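Local coordinates for protein glucosidase (Croceicoccus marinus, PDB 5Z3K) that probably hydrolyses O-glycosidic bonds as a family 39 glycoside hydrolase with beta-glucosidase activity, at residues L347-G352 / A359-T364. Numbering follows the deposited sequence.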
ATOM      1  N   LEU A 347     -13.320  12.193 -11.675  1.00  9.48           N
ATOM      2  CA  LEU A 347     -14.033  13.427 -11.967  1.00 10.52           C
ATOM      3  C   LEU A 347     -13.158  14.612 -11.602  1.00 13.25           C
ATOM      4  O   LEU A 347     -12.309  14.515 -10.717  1.00 11.41           O
ATOM      5  CB  LEU A 347     -15.351  13.493 -11.178  1.00  9.75           C
ATOM      6  CG  LEU A 347     -16.381  12.423 -11.542  1.00 13.20           C
ATOM      7  CD1 LEU A 347     -17.569  12.449 -10.570  1.00 13.41           C
ATOM      8  CD2 LEU A 347     -16.848  12.570 -12.987  1.00 14.96           C
ATOM      9  N   ALA A 348     -13.373  15.738 -12.283  1.00 10.69           N
ATOM     10  CA  ALA A 348     -12.611  16.945 -11.982  1.00 13.57           C
ATOM     11  C   ALA A 348     -13.098  17.571 -10.683  1.00 13.53           C
ATOM     12  O   ALA A 348     -14.289  17.862 -10.541  1.00 14.15           O
ATOM     13  CB  ALA A 348     -12.748  17.960 -13.118  1.00  9.55           C
ATOM     14  N   ILE A 349     -12.180  17.798  -9.739  1.00 10.99           N
ATOM     15  CA  ILE A 349     -12.457  18.614  -8.559  1.00 11.90           C
ATOM     16  C   ILE A 349     -11.413  19.724  -8.491  1.00 15.36           C
ATOM     17  O   ILE A 349     -10.203  19.475  -8.615  1.00 12.73           O
ATOM     18  CB  ILE A 349     -12.497  17.796  -7.246  1.00 12.63           C
ATOM     19  CG1 ILE A 349     -12.827  18.711  -6.055  1.00 13.68           C
ATOM     20  CG2 ILE A 349     -11.194  17.014  -7.017  1.00 10.98           C
ATOM     21  CD1 ILE A 349     -13.373  17.961  -4.831  1.00 15.02           C
ATOM     22  N   THR A 350     -11.891  20.952  -8.343  1.00 13.44           N
ATOM     23  CA  THR A 350     -11.055  22.140  -8.374  1.00 13.24           C
ATOM     24  C   THR A 350     -11.164  22.876  -7.049  1.00 14.15           C
ATOM     25  O   THR A 350     -12.260  23.029  -6.497  1.00 11.77           O
ATOM     26  CB  THR A 350     -11.486  23.040  -9.539  1.00 13.27           C
ATOM     27  OG1 THR A 350     -11.149  22.388 -10.773  1.00 11.63           O
ATOM     28  CG2 THR A 350     -10.809  24.411  -9.468  1.00 13.70           C
ATOM     29  N   GLY A 351     -10.029  23.328  -6.528  1.00 11.96           N
ATOM     30  CA  GLY A 351     -10.024  24.131  -5.325  1.00 12.48           C
ATOM     31  C   GLY A 351      -9.240  23.543  -4.180  1.00 17.05           C
ATOM     32  O   GLY A 351      -9.046  24.233  -3.172  1.00 16.21           O
ATOM     33  N   GLY A 352      -8.768  22.303  -4.280  1.00 11.72           N
ATOM     34  CA  GLY A 352      -7.883  21.766  -3.271  1.00 13.24           C
ATOM     35  C   GLY A 352      -6.534  22.444  -3.369  1.00 13.21           C
ATOM     36  O   GLY A 352      -6.298  23.302  -4.220  1.00 14.53           O
ATOM     37  N   ALA A 359      -8.235  16.834  -2.133  1.00 10.56           N
ATOM     38  CA  ALA A 359      -9.565  16.413  -2.531  1.00 11.86           C
ATOM     39  C   ALA A 359      -9.473  15.610  -3.820  1.00 12.29           C
ATOM     40  O   ALA A 359      -8.597  15.843  -4.659  1.00 12.35           O
ATOM     41  CB  ALA A 359     -10.502  17.622  -2.696  1.00 13.00           C
ATOM     42  N   LEU A 360     -10.404  14.668  -3.967  1.00 12.90           N
ATOM     43  CA  LEU A 360     -10.396  13.696  -5.047  1.00 12.51           C
ATOM     44  C   LEU A 360     -11.834  13.284  -5.319  1.00 12.50           C
ATOM     45  O   LEU A 360     -12.611  13.078  -4.381  1.00 11.31           O
ATOM     46  CB  LEU A 360      -9.536  12.475  -4.669  1.00 11.39           C
ATOM     47  CG  LEU A 360      -9.431  11.309  -5.655  1.00 14.02           C
ATOM     48  CD1 LEU A 360      -8.724  11.715  -6.937  1.00 11.93           C
ATOM     49  CD2 LEU A 360      -8.700  10.121  -5.014  1.00  8.86           C
ATOM     50  N   ALA A 361     -12.193  13.160  -6.595  1.00 11.93           N
ATOM     51  CA  ALA A 361     -13.572  12.839  -6.943  1.00  9.83           C
ATOM     52  C   ALA A 361     -13.621  11.777  -8.032  1.00 13.35           C
ATOM     53  O   ALA A 361     -12.779  11.748  -8.932  1.00 11.85           O
ATOM     54  CB  ALA A 361     -14.330  14.089  -7.410  1.00 11.19           C
ATOM     55  N   GLY A 362     -14.642  10.925  -7.968  1.00 12.55           N
ATOM     56  CA  GLY A 362     -14.788   9.874  -8.960  1.00 14.99           C
ATOM     57  C   GLY A 362     -16.204   9.339  -8.968  1.00 13.79           C
ATOM     58  O   GLY A 362     -17.005   9.620  -8.073  1.00 13.79           O
ATOM     59  N   ARG A 363     -16.526   8.573 -10.007  1.00 13.96           N
ATOM     60  CA  ARG A 363     -17.850   7.955 -10.075  1.00 15.96           C
ATOM     61  C   ARG A 363     -17.727   6.492 -10.481  1.00 16.85           C
ATOM     62  O   ARG A 363     -16.768   6.091 -11.144  1.00 15.17           O
ATOM     63  CB  ARG A 363     -18.789   8.705 -11.036  1.00 16.56           C
ATOM     64  CG  ARG A 363     -18.363   8.726 -12.475  1.00 18.98           C
ATOM     65  CD  ARG A 363     -19.417   9.417 -13.333  1.00 24.18           C
ATOM     66  NE  ARG A 363     -19.167   9.177 -14.750  1.00 29.04           N
ATOM     67  CZ  ARG A 363     -19.666   9.907 -15.739  1.00 27.58           C
ATOM     68  NH1 ARG A 363     -20.445  10.948 -15.469  1.00 22.64           N
ATOM     69  NH2 ARG A 363     -19.379   9.594 -16.997  1.00 25.78           N
ATOM     70  N   THR A 364     -18.696   5.681 -10.046  1.00 16.60           N
ATOM     71  CA  THR A 364     -18.660   4.251 -10.324  1.00 17.88           C
ATOM     72  C   THR A 364     -18.989   3.957 -11.786  1.00 18.57           C
ATOM     73  O   THR A 364     -19.568   4.778 -12.503  1.00 20.50           O
ATOM     74  CB  THR A 364     -19.658   3.504  -9.438  1.00 21.09           C
ATOM     75  OG1 THR A 364     -20.939   4.127  -9.577  1.00 17.22           O
ATOM     76  CG2 THR A 364     -19.231   3.548  -7.984  1.00 18.04           C
TER
HETATM   77  O   HOH W   1     -10.137  14.128  -9.035  1.00 11.68           O
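Leu347 lies against Ala361, Gly362 and Arg363 of the neighbouring antiparallel strand. Its CB meets Ala361 CB at 3.9 Å. Its CG is anti to the carbonyl carbon (chi1 -64°) and sits over the backbone of Gly362, 4.0 Å from Gly362 CA. From there the two methyls part. CD1 reaches Gly362 C at 3.8 Å and also touches Arg363 CB. Leu347 CD2 packs on Arg363 CD at 4.1 Å, where the two side chains cross at about a right angle. The Arg363 guanidinium is turned to Glu345, with NE in a salt bridge to OE2.

Strands 345-350 and 357-363 form a beta hairpin in the large sheet beside the parallel barrel of this TIM-barrel enzyme. Strand 6-13 flanks the hairpin on one side and strand 369-376 on the other.

Leu347 N donates to Ala361 O at 2.8 Å, nearly straight at the hydrogen but from above the carbonyl plane. Between the same two residues a water donates to Leu347 O at 2.8 Å and accepts a weak bond from Ala361 N. Further on, Ile349 CD1 presses on Ala359 CB at 3.6 Å, while Ile349 CG2 rests over Ala359 O at 3.7 Å.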